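Local structure of ABC transporter, periplasmic substrate-binding protein (Vibrio cholerae O1 biovar eltor, 1TWY) at residues 259-262 / 263-266. The protein probably binds phosphate in the periplasm and delivers it to an ABC-type membrane transporter, as its substrate-binding receptor. Numbering follows the deposited sequence.
Sequences LKSE and SAKK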
ATOM      1  N   LEU A 259      -1.623 -15.812 -12.435  1.00 21.50           N
ATOM      2  CA  LEU A 259      -1.786 -14.851 -11.371  1.00 20.25           C
ATOM      3  C   LEU A 259      -3.083 -15.055 -10.645  1.00 22.23           C
ATOM      4  O   LEU A 259      -3.237 -14.696  -9.506  1.00 24.86           O
ATOM      5  CB  LEU A 259      -1.657 -13.381 -11.839  1.00 19.48           C
ATOM      6  CG  LEU A 259      -0.310 -12.939 -12.331  1.00 19.98           C
ATOM      7  CD1 LEU A 259      -0.372 -11.481 -12.847  1.00 24.62           C
ATOM      8  CD2 LEU A 259       0.699 -13.077 -11.228  1.00 18.75           C
ATOM      9  N   LYS A 260      -4.014 -15.739 -11.302  1.00 22.50           N
ATOM     10  CA  LYS A 260      -5.313 -16.053 -10.779  1.00 18.29           C
ATOM     11  C   LYS A 260      -5.455 -17.462 -10.184  1.00 20.88           C
ATOM     12  O   LYS A 260      -6.431 -17.790  -9.571  1.00 24.97           O
ATOM     13  CB  LYS A 260      -6.269 -15.910 -11.936  1.00 22.88           C
ATOM     14  CG  LYS A 260      -6.475 -14.420 -12.403  1.00 26.69           C
ATOM     15  CD  LYS A 260      -7.621 -14.313 -13.428  1.00 26.17           C
ATOM     16  CE  LYS A 260      -7.575 -12.890 -13.955  1.00 28.10           C
ATOM     17  NZ  LYS A 260      -8.719 -12.581 -14.844  1.00 28.73           N
ATOM     18  N   SER A 261      -4.366 -18.204 -10.276  1.00 19.39           N
ATOM     19  CA  SER A 261      -4.287 -19.590  -9.863  1.00 21.26           C
ATOM     20  C   SER A 261      -4.032 -19.744  -8.339  1.00 22.83           C
ATOM     21  O   SER A 261      -3.494 -18.872  -7.613  1.00 21.36           O
ATOM     22  CB  SER A 261      -3.150 -20.259 -10.613  1.00 21.57           C
ATOM     23  OG  SER A 261      -1.845 -20.052 -10.079  1.00 26.27           O
ATOM     24  N   GLU A 262      -4.391 -20.909  -7.810  1.00 17.99           N
ATOM     25  CA  GLU A 262      -4.162 -21.149  -6.429  1.00 20.97           C
ATOM     26  C   GLU A 262      -2.722 -21.084  -6.032  1.00 18.71           C
ATOM     27  O   GLU A 262      -2.436 -20.684  -4.923  1.00 18.24           O
ATOM     28  CB  GLU A 262      -4.596 -22.565  -6.029  1.00 24.87           C
ATOM     29  CG  GLU A 262      -6.089 -22.764  -5.928  1.00 25.82           C
ATOM     30  CD  GLU A 262      -6.674 -23.329  -7.184  1.00 30.55           C
ATOM     31  OE1 GLU A 262      -6.027 -23.199  -8.237  1.00 32.14           O
ATOM     32  OE2 GLU A 262      -7.754 -23.955  -7.059  1.00 30.00           O
ATOM     33  N   SER A 263      -1.811 -21.561  -6.906  1.00 18.17           N
ATOM     34  CA  SER A 263      -0.386 -21.587  -6.632  1.00 21.43           C
ATOM     35  C   SER A 263       0.174 -20.159  -6.397  1.00 16.92           C
ATOM     36  O   SER A 263       0.873 -19.917  -5.434  1.00 19.44           O
ATOM     37  CB  SER A 263       0.450 -22.188  -7.756  1.00 27.97           C
ATOM     38  OG  SER A 263       0.086 -23.573  -7.876  1.00 35.97           O
ATOM     39  N   ALA A 264      -0.368 -19.264  -7.186  1.00 19.41           N
ATOM     40  CA  ALA A 264      -0.028 -17.853  -7.020  1.00 19.57           C
ATOM     41  C   ALA A 264      -0.665 -17.250  -5.750  1.00 21.36           C
ATOM     42  O   ALA A 264      -0.036 -16.579  -4.930  1.00 17.93           O
ATOM     43  CB  ALA A 264      -0.518 -17.015  -8.189  1.00 19.95           C
ATOM     44  N   LYS A 265      -1.936 -17.506  -5.549  1.00 17.37           N
ATOM     45  CA  LYS A 265      -2.643 -17.004  -4.333  1.00 15.39           C
ATOM     46  C   LYS A 265      -2.031 -17.454  -2.962  1.00 15.57           C
ATOM     47  O   LYS A 265      -1.899 -16.697  -2.020  1.00 19.71           O
ATOM     48  CB  LYS A 265      -4.127 -17.270  -4.396  1.00 18.76           C
ATOM     49  CG  LYS A 265      -4.783 -16.608  -5.570  1.00 20.66           C
ATOM     50  CD  LYS A 265      -6.168 -16.994  -5.653  1.00 18.48           C
ATOM     51  CE  LYS A 265      -6.927 -16.128  -6.699  1.00 23.72           C
ATOM     52  NZ  LYS A 265      -8.315 -16.610  -6.772  1.00 35.99           N
ATOM     53  N   LYS A 266      -1.577 -18.738  -2.963  1.00 17.41           N
ATOM     54  CA  LYS A 266      -0.955 -19.361  -1.803  1.00 15.98           C
ATOM     55  C   LYS A 266       0.302 -18.439  -1.465  1.00 14.45           C
ATOM     56  O   LYS A 266       0.529 -18.121  -0.271  1.00 18.35           O
ATOM     57  CB  LYS A 266      -0.676 -20.854  -2.127  1.00 17.98           C
ATOM     58  CG  LYS A 266       0.124 -21.586  -1.079  1.00 22.42           C
ATOM     59  CD  LYS A 266       1.651 -21.325  -1.185  1.00 29.38           C
ATOM     60  CE  LYS A 266       2.456 -22.241  -0.204  1.00 34.99           C
ATOM     61  NZ  LYS A 266       3.939 -21.960  -0.156  1.00 36.09           N
TER
HETATM   62  O   HOH W   1      -2.647 -23.597  -8.850  1.00 35.09           O
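S261 and A264 meet through a capping bond: A264 N donates to S261 OG over 3.3 Å, a weak link by length although its N-H points fairly straight at the oxygen. A chi1 of 82° holds OG between the residue's own backbone N and carbonyl carbon, which turns it to the start of the following helix. The same OG is also hydrogen-bonded to F258 O, in the last turn of the preceding helix. Two backbone bonds of the i to i+4 kind then set the first turn: K265 N reaches S261 O at 2.9 Å and 173°, and K266 N reaches E262 O at 2.9 Å and a more bent 155°. S261 is therefore the N-cap of helix 262-270 and sits at the tight turn where helix 250-260 hands over to the C-terminal helix of this periplasmic binding protein fold. A water accepts from S263 N, a first-turn amide, at 2.9 Å and donates weakly to E262 OE1, whose chain bends at chi2. The extended aliphatic chain of K265 runs back alongside the turn and lies against two backbone carbonyl oxygens, with CG 3.3 Å from S261 O and CE 3.4 Å from K260 O. On the buried side the methyl of A264 sits 3.8 Å from L259 O, and the side chains of both residues make nonpolar contact with L45 of helix 36-52.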